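Long-range contacts in phenol hydroxylase component phL (Pseudomonas stutzeri, PDB 3U52), which probably serves as the non-catalytic beta subunit of a bacterial multicomponent monooxygenase that hydroxylates phenol and related aromatics: residues L120-P125 and D192-P197; Y227-D232 and D308-A313; D232-W237 and E302-I307. All blocks are in the same frame, centred on the assembly; numbering follows the deposited sequence.

Interaction 1 of 3, residues L120-P125 and D192-P197; sequences LRLLVP and DEMWQP
Arg121 leaves helix 113-122 with CG trans to the backbone N (chi1 177°) and its chain straight as far as NE, which brings the guanidinium edge to Asp192, just after helix 180-191. The salt bridge is side-on and converges on one oxygen: Arg121 NE lies 2.7 Å and NH2 3.0 Å from Asp192 OD2, both syn but tilted out of the carboxylate plane. Asp192 OD1, which Arg121 NH2 reaches only weakly, accepts from Met194 N at 2.7 Å, closing an Asx turn that helps to hold the carboxylate. Met194 SD sits over the guanidinium centre, 3.7 Å from Arg121 CZ. An alanine in place of Arg121 would remove the group that Met194 lies against and would probably leave the Asp192 carboxylate without its countercharge. The backbone adds a second link, as Trp195 NE1 donates to Arg121 O at 2.8 Å, with the oxygen in the indole plane. Pro125 CB rests on one ring face in a CH-pi contact, 4.0 Å from the six-membered centroid. In the helical bundle, Leu300 of helix 276-302 packs on Leu122, Met194 and Trp195, while Pro125 and Val124 touch Ser185 of helix 180-191.

Interaction 2 of 3, residues Y227-D232 and D308-A313; sequences YPLVYD and DGLNEA. With XE (xenon), chain B.
Leu229 and Leu310 bring their CA atoms to 6.1 Å where the axes of the short helical segments 227-232 and 308-313 pass 9.1 Å apart, steeply inclined, with 131° between their directions. No hydrogen bond joins the segments, which meet by van der Waals packing of aliphatic groups on one another and on backbone. With CG trans to the backbone N (chi1 178°), Leu229 sends its two methyl groups to different targets. CD1 reaches the backbone beside Gly309, 3.8 Å from Leu310 N, whereas CD2 meets Leu310 CD1 at 4.1 Å. One turn along the second helix, the Ala313 methyl faces the proline ring, CB to Pro228 CB being 4.3 Å. Pro228 has no N-H to offer the preceding turn, and the helix is kinked there before widening into a pi-type turn over residues 228-232. On this distorted stretch lie two residues of the xenon pocket: Tyr227 O and Asp232 OD1 are each 3.6 Å from the xenon. Tyr257 of helix 251-274 completes the pocket and also touches Pro228. Helix 276-302 flanks this crossing in the helical bundle, placing Tyr294, Leu297 and Ala301 against Leu310 and Leu300 against Val230.

Interaction 3 of 3, residues D232-W237 and E302-I307; sequences DKMDQW and EASVGI. With XE (xenon), chain B.
Trp237 lays one face of its indole on Ser304 and Val305 in two CH-pi contacts, joining helix 211-240 to the loop that links helices 276-302 and 307-322 in this all-helical subunit. This is the tightly packed part. Ser304 CB stands over the six-membered ring of Trp237, 3.8 Å from its centroid, and Val305 CA over the five-membered ring at 4.2 Å, so the loop runs along the length of the indole. The trans chi1 of Trp237 (170°) swings the ring toward the loop. Met234 fills in beside it, its chain bent at chi3 so that CE comes within 3.5 Å of Ser304 OG; that hydroxyl is hydrogen-bonded to Leu300 O, which ties the loop back to the end of its own helix. Val305 CG2 is also close, 3.7 Å from Lys233 O. Only the Lys233 side chain is loose, at the partly exposed rim of the contact: its CB is 4.3 Å from Val305 CG1, but the rest of the chain leads away, and NZ forms a salt bridge with Glu316 of helix 307-322. Beyond the loop contact, Asp235 pairs with Arg105 of the second subunit. Trp237 NE1 comes within 3.1 Å of Ser304 O without forming a hydrogen bond, because the oxygen lies above the ring plane.

Interactions 1 and 2 are buried, whereas interaction 3 lies at the surface. Interactions 2 and 3 use successive turns of helix 211-240, share Asp232, and meet the start of helix 307-322 and the loop before it; Leu229 CD1 touches Val305 CG1 between them. Interaction 1 joins other elements, yet it borders both: Leu123 packs on Val230, and Leu122 on Trp237. The chemistry differs with position. Contact 120-125/192-197 combines a salt bridge and an indole hydrogen bond with apolar packing, contact 227-232/308-313 packs aliphatic side chains on each other and on the Gly309-Leu310 backbone near the xenon site, and contact 232-237/302-307 sets an aromatic face against a loop, backbone and Ser304 CB alike.

Interaction 1 of 3, residues L120-P125 and D192-P197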
# COMPACT_ATOMS: atom_id res chain seq x y z
N LEU D 120 22.86 -32.10 19.98
CA LEU D 120 24.00 -31.78 19.13
C LEU D 120 24.35 -32.93 18.20
O LEU D 120 24.95 -32.74 17.13
CB LEU D 120 25.19 -31.41 19.99
CG LEU D 120 25.03 -30.13 20.80
CD1 LEU D 120 26.35 -29.73 21.47
CD2 LEU D 120 24.47 -29.01 19.87
N ARG D 121 24.00 -34.15 18.63
CA ARG D 121 24.38 -35.37 17.92
C ARG D 121 23.27 -35.89 17.01
O ARG D 121 23.56 -36.43 15.94
CB ARG D 121 24.84 -36.48 18.91
CG ARG D 121 25.18 -37.80 18.24
CD ARG D 121 25.83 -38.80 19.22
NE ARG D 121 26.36 -39.96 18.50
CZ ARG D 121 25.80 -41.17 18.46
NH1 ARG D 121 24.67 -41.43 19.13
NH2 ARG D 121 26.39 -42.13 17.76
N LEU D 122 22.01 -35.74 17.43
CA LEU D 122 20.92 -36.34 16.67
C LEU D 122 20.17 -35.34 15.78
O LEU D 122 19.69 -35.71 14.71
CB LEU D 122 19.93 -37.02 17.62
CG LEU D 122 20.58 -38.12 18.47
CD1 LEU D 122 19.57 -38.68 19.46
CD2 LEU D 122 21.14 -39.22 17.55
N LEU D 123 20.12 -34.08 16.21
CA LEU D 123 19.29 -33.03 15.57
C LEU D 123 20.12 -31.99 14.83
O LEU D 123 19.93 -31.78 13.63
CB LEU D 123 18.38 -32.34 16.61
CG LEU D 123 17.40 -31.29 16.02
CD1 LEU D 123 16.46 -31.98 15.04
CD2 LEU D 123 16.63 -30.61 17.11
N VAL D 124 21.05 -31.35 15.51
CA VAL D 124 21.75 -30.23 14.90
C VAL D 124 22.50 -30.57 13.59
O VAL D 124 22.49 -29.73 12.68
CB VAL D 124 22.59 -29.41 15.95
CG1 VAL D 124 23.41 -28.35 15.28
CG2 VAL D 124 21.63 -28.78 17.01
N PRO D 125 23.14 -31.78 13.46
CA PRO D 125 23.87 -31.99 12.20
C PRO D 125 23.01 -32.06 10.92
O PRO D 125 23.53 -31.94 9.82
CB PRO D 125 24.69 -33.28 12.45
CG PRO D 125 24.75 -33.41 13.99
CD PRO D 125 23.37 -32.86 14.42
N ASP D 192 31.63 -38.98 13.43
CA ASP D 192 30.81 -40.02 14.06
C ASP D 192 30.31 -40.98 12.99
O ASP D 192 29.71 -40.58 12.00
CB ASP D 192 29.62 -39.43 14.83
CG ASP D 192 28.88 -40.48 15.68
OD1 ASP D 192 28.69 -41.64 15.23
OD2 ASP D 192 28.49 -40.15 16.81
N GLU D 193 30.53 -42.28 13.22
CA GLU D 193 30.12 -43.29 12.25
C GLU D 193 28.61 -43.25 11.95
O GLU D 193 28.20 -43.59 10.86
CB GLU D 193 30.58 -44.70 12.71
CG GLU D 193 29.99 -45.10 14.09
CD GLU D 193 30.43 -46.51 14.54
OE1 GLU D 193 29.59 -47.44 14.48
OE2 GLU D 193 31.62 -46.66 14.94
N MET D 194 27.81 -42.83 12.92
CA MET D 194 26.36 -42.70 12.80
C MET D 194 25.97 -41.80 11.62
O MET D 194 24.98 -42.09 10.94
CB MET D 194 25.81 -42.06 14.07
CG MET D 194 24.33 -42.32 14.40
SD MET D 194 23.67 -40.94 15.40
CE MET D 194 23.15 -39.92 14.04
N TRP D 195 26.74 -40.72 11.38
CA TRP D 195 26.43 -39.76 10.30
C TRP D 195 27.02 -40.11 8.96
O TRP D 195 26.70 -39.44 7.95
CB TRP D 195 26.81 -38.31 10.68
CG TRP D 195 25.88 -37.82 11.69
CD1 TRP D 195 26.08 -37.78 13.03
CD2 TRP D 195 24.54 -37.36 11.45
NE1 TRP D 195 24.93 -37.29 13.67
CE2 TRP D 195 23.97 -37.05 12.72
CE3 TRP D 195 23.76 -37.19 10.30
CZ2 TRP D 195 22.65 -36.59 12.86
CZ3 TRP D 195 22.46 -36.71 10.43
CH2 TRP D 195 21.92 -36.41 11.71
N GLN D 196 27.94 -41.09 8.92
CA GLN D 196 28.69 -41.28 7.66
C GLN D 196 27.84 -41.74 6.47
O GLN D 196 28.05 -41.25 5.37
CB GLN D 196 30.00 -42.07 7.83
CG GLN D 196 30.96 -41.38 8.79
CD GLN D 196 30.96 -39.83 8.66
OE1 GLN D 196 31.36 -39.28 7.64
NE2 GLN D 196 30.54 -39.15 9.72
N PRO D 197 26.88 -42.65 6.68
CA PRO D 197 26.03 -43.00 5.54
C PRO D 197 25.25 -41.77 5.01
O PRO D 197 25.06 -41.63 3.79
CB PRO D 197 25.07 -44.02 6.13
CG PRO D 197 25.91 -44.69 7.25
CD PRO D 197 26.61 -43.50 7.85

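Interaction 2 of 3, residues Y227-D232 and D308-A313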
# COMPACT_ATOMS: atom_id res chain seq x y z
N TYR D 227 11.89 -36.11 6.99
CA TYR D 227 11.03 -35.19 7.73
C TYR D 227 10.06 -35.93 8.66
O TYR D 227 10.00 -35.58 9.82
CB TYR D 227 10.35 -34.19 6.77
CG TYR D 227 11.23 -32.99 6.60
CD1 TYR D 227 12.33 -33.04 5.76
CD2 TYR D 227 11.01 -31.83 7.36
CE1 TYR D 227 13.17 -31.96 5.62
CE2 TYR D 227 11.85 -30.72 7.24
CZ TYR D 227 12.92 -30.81 6.37
OH TYR D 227 13.74 -29.73 6.24
N PRO D 228 9.31 -36.94 8.16
CA PRO D 228 8.50 -37.71 9.13
C PRO D 228 9.32 -38.36 10.25
O PRO D 228 8.95 -38.26 11.41
CB PRO D 228 7.78 -38.76 8.27
CG PRO D 228 7.72 -38.07 6.83
CD PRO D 228 9.09 -37.42 6.76
N LEU D 229 10.45 -38.99 9.91
CA LEU D 229 11.26 -39.65 10.93
C LEU D 229 11.70 -38.68 12.00
O LEU D 229 11.56 -38.94 13.19
CB LEU D 229 12.51 -40.33 10.33
CG LEU D 229 13.47 -41.02 11.31
CD1 LEU D 229 12.81 -42.18 12.04
CD2 LEU D 229 14.71 -41.49 10.56
N VAL D 230 12.23 -37.54 11.57
CA VAL D 230 12.82 -36.57 12.49
C VAL D 230 11.77 -35.68 13.23
O VAL D 230 11.79 -35.57 14.47
CB VAL D 230 13.90 -35.71 11.81
CG1 VAL D 230 14.47 -34.68 12.81
CG2 VAL D 230 15.02 -36.59 11.28
N TYR D 231 10.88 -35.04 12.47
CA TYR D 231 10.01 -34.03 13.08
C TYR D 231 8.67 -34.56 13.53
O TYR D 231 7.90 -33.81 14.15
CB TYR D 231 9.86 -32.80 12.17
CG TYR D 231 11.20 -32.18 11.84
CD1 TYR D 231 11.81 -32.41 10.62
CD2 TYR D 231 11.88 -31.44 12.78
CE1 TYR D 231 13.09 -31.86 10.33
CE2 TYR D 231 13.13 -30.89 12.50
CZ TYR D 231 13.72 -31.11 11.28
OH TYR D 231 14.96 -30.55 11.06
N ASP D 232 8.39 -35.82 13.23
CA ASP D 232 7.27 -36.52 13.81
C ASP D 232 7.70 -37.58 14.80
O ASP D 232 7.40 -37.48 15.99
CB ASP D 232 6.42 -37.18 12.75
CG ASP D 232 5.42 -36.22 12.12
OD1 ASP D 232 5.28 -35.06 12.59
OD2 ASP D 232 4.77 -36.64 11.12
N ASP D 308 11.76 -49.28 13.83
CA ASP D 308 10.33 -49.32 13.49
C ASP D 308 9.77 -47.96 13.11
O ASP D 308 8.85 -47.89 12.31
CB ASP D 308 9.53 -49.89 14.66
CG ASP D 308 10.06 -51.26 15.10
OD1 ASP D 308 9.84 -52.27 14.36
OD2 ASP D 308 10.73 -51.32 16.17
N GLY D 309 10.33 -46.90 13.69
CA GLY D 309 10.02 -45.53 13.33
C GLY D 309 10.40 -45.26 11.89
O GLY D 309 9.60 -44.70 11.14
N LEU D 310 11.61 -45.69 11.49
CA LEU D 310 12.04 -45.60 10.07
C LEU D 310 11.22 -46.50 9.12
O LEU D 310 10.91 -46.11 7.99
CB LEU D 310 13.55 -45.85 9.90
CG LEU D 310 14.07 -45.67 8.46
CD1 LEU D 310 13.69 -44.31 7.80
CD2 LEU D 310 15.58 -45.89 8.38
N ASN D 311 10.84 -47.69 9.59
CA ASN D 311 10.06 -48.59 8.73
C ASN D 311 8.70 -48.03 8.43
O ASN D 311 8.21 -48.16 7.32
CB ASN D 311 10.00 -50.00 9.32
CG ASN D 311 11.37 -50.69 9.31
OD1 ASN D 311 12.23 -50.38 8.46
ND2 ASN D 311 11.59 -51.59 10.25
N GLU D 312 8.11 -47.36 9.41
CA GLU D 312 6.83 -46.66 9.19
C GLU D 312 6.94 -45.46 8.25
O GLU D 312 6.01 -45.16 7.52
CB GLU D 312 6.26 -46.18 10.51
CG GLU D 312 5.91 -47.28 11.48
CD GLU D 312 5.40 -46.72 12.78
OE1 GLU D 312 5.88 -45.63 13.15
OE2 GLU D 312 4.50 -47.34 13.41
N ALA D 313 8.08 -44.76 8.28
CA ALA D 313 8.27 -43.60 7.42
C ALA D 313 8.44 -44.10 5.99
O ALA D 313 7.92 -43.49 5.04
CB ALA D 313 9.46 -42.75 7.87
XE XE B . 6.80 -33.94 9.47

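Interaction 3 of 3, residues D232-W237 and E302-I307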
# COMPACT_ATOMS: atom_id res chain seq x y z
N ASP D 232 8.39 -35.82 13.23
CA ASP D 232 7.27 -36.52 13.81
C ASP D 232 7.70 -37.58 14.80
O ASP D 232 7.40 -37.48 15.99
CB ASP D 232 6.42 -37.18 12.75
CG ASP D 232 5.42 -36.22 12.12
OD1 ASP D 232 5.28 -35.06 12.59
OD2 ASP D 232 4.77 -36.64 11.12
N LYS D 233 8.40 -38.60 14.31
CA LYS D 233 8.74 -39.75 15.16
C LYS D 233 9.81 -39.45 16.21
O LYS D 233 9.56 -39.67 17.40
CB LYS D 233 9.01 -41.01 14.31
CG LYS D 233 7.71 -41.41 13.65
CD LYS D 233 7.90 -42.43 12.58
CE LYS D 233 6.87 -42.30 11.45
NZ LYS D 233 5.47 -42.55 11.88
N MET D 234 10.96 -38.92 15.81
CA MET D 234 11.94 -38.46 16.78
C MET D 234 11.34 -37.41 17.71
O MET D 234 11.61 -37.42 18.93
CB MET D 234 13.16 -37.92 16.09
CG MET D 234 14.44 -38.17 16.81
SD MET D 234 15.90 -38.01 15.70
CE MET D 234 15.42 -39.14 14.38
N ASP D 235 10.51 -36.50 17.17
CA ASP D 235 9.90 -35.43 17.97
C ASP D 235 9.09 -35.99 19.17
O ASP D 235 9.23 -35.53 20.31
CB ASP D 235 9.06 -34.52 17.08
CG ASP D 235 8.41 -33.36 17.85
OD1 ASP D 235 9.13 -32.43 18.25
OD2 ASP D 235 7.17 -33.37 18.03
N GLN D 236 8.29 -37.00 18.93
CA GLN D 236 7.62 -37.71 20.04
C GLN D 236 8.61 -38.28 21.06
O GLN D 236 8.42 -38.16 22.27
CB GLN D 236 6.77 -38.87 19.51
CG GLN D 236 5.64 -38.43 18.59
CD GLN D 236 4.73 -39.59 18.20
OE1 GLN D 236 4.41 -40.45 19.04
NE2 GLN D 236 4.29 -39.61 16.92
N TRP D 237 9.65 -38.94 20.56
CA TRP D 237 10.64 -39.60 21.41
C TRP D 237 11.44 -38.61 22.27
O TRP D 237 11.84 -38.96 23.40
CB TRP D 237 11.54 -40.46 20.53
CG TRP D 237 12.75 -41.03 21.18
CD1 TRP D 237 12.83 -42.20 21.88
CD2 TRP D 237 14.06 -40.47 21.16
NE1 TRP D 237 14.13 -42.40 22.31
CE2 TRP D 237 14.90 -41.36 21.88
CE3 TRP D 237 14.60 -39.31 20.61
CZ2 TRP D 237 16.27 -41.12 22.07
CZ3 TRP D 237 15.97 -39.07 20.80
CH2 TRP D 237 16.78 -39.97 21.52
N GLU D 302 18.13 -45.84 14.64
CA GLU D 302 18.62 -46.82 15.62
C GLU D 302 19.11 -46.15 16.91
O GLU D 302 19.03 -46.74 17.99
CB GLU D 302 19.73 -47.69 15.01
CG GLU D 302 19.21 -48.77 14.06
CD GLU D 302 20.30 -49.55 13.29
OE1 GLU D 302 19.93 -50.62 12.73
OE2 GLU D 302 21.49 -49.13 13.21
N ALA D 303 19.64 -44.94 16.77
CA ALA D 303 20.24 -44.22 17.89
C ALA D 303 19.21 -43.42 18.69
O ALA D 303 19.57 -42.72 19.62
CB ALA D 303 21.35 -43.31 17.38
N SER D 304 17.94 -43.52 18.30
CA SER D 304 16.91 -42.64 18.85
C SER D 304 15.62 -43.41 19.00
O SER D 304 15.41 -44.08 20.01
CB SER D 304 16.70 -41.37 17.97
OG SER D 304 16.30 -41.71 16.64
N VAL D 305 14.77 -43.33 17.99
CA VAL D 305 13.38 -43.76 18.13
C VAL D 305 13.20 -45.28 17.83
O VAL D 305 12.19 -45.86 18.20
CB VAL D 305 12.40 -42.81 17.33
CG1 VAL D 305 12.61 -42.93 15.81
CG2 VAL D 305 10.96 -43.08 17.68
N GLY D 306 14.19 -45.89 17.17
CA GLY D 306 14.19 -47.33 16.88
C GLY D 306 13.84 -47.56 15.43
O GLY D 306 13.14 -46.74 14.82
N ILE D 307 14.33 -48.67 14.87
CA ILE D 307 14.16 -48.95 13.43
C ILE D 307 12.69 -48.98 12.94
O ILE D 307 12.42 -48.73 11.77
CB ILE D 307 14.91 -50.25 13.01
CG1 ILE D 307 14.99 -50.39 11.48
CG2 ILE D 307 14.26 -51.49 13.65
CD1 ILE D 307 16.07 -49.52 10.82
XE XE B . 6.80 -33.94 9.47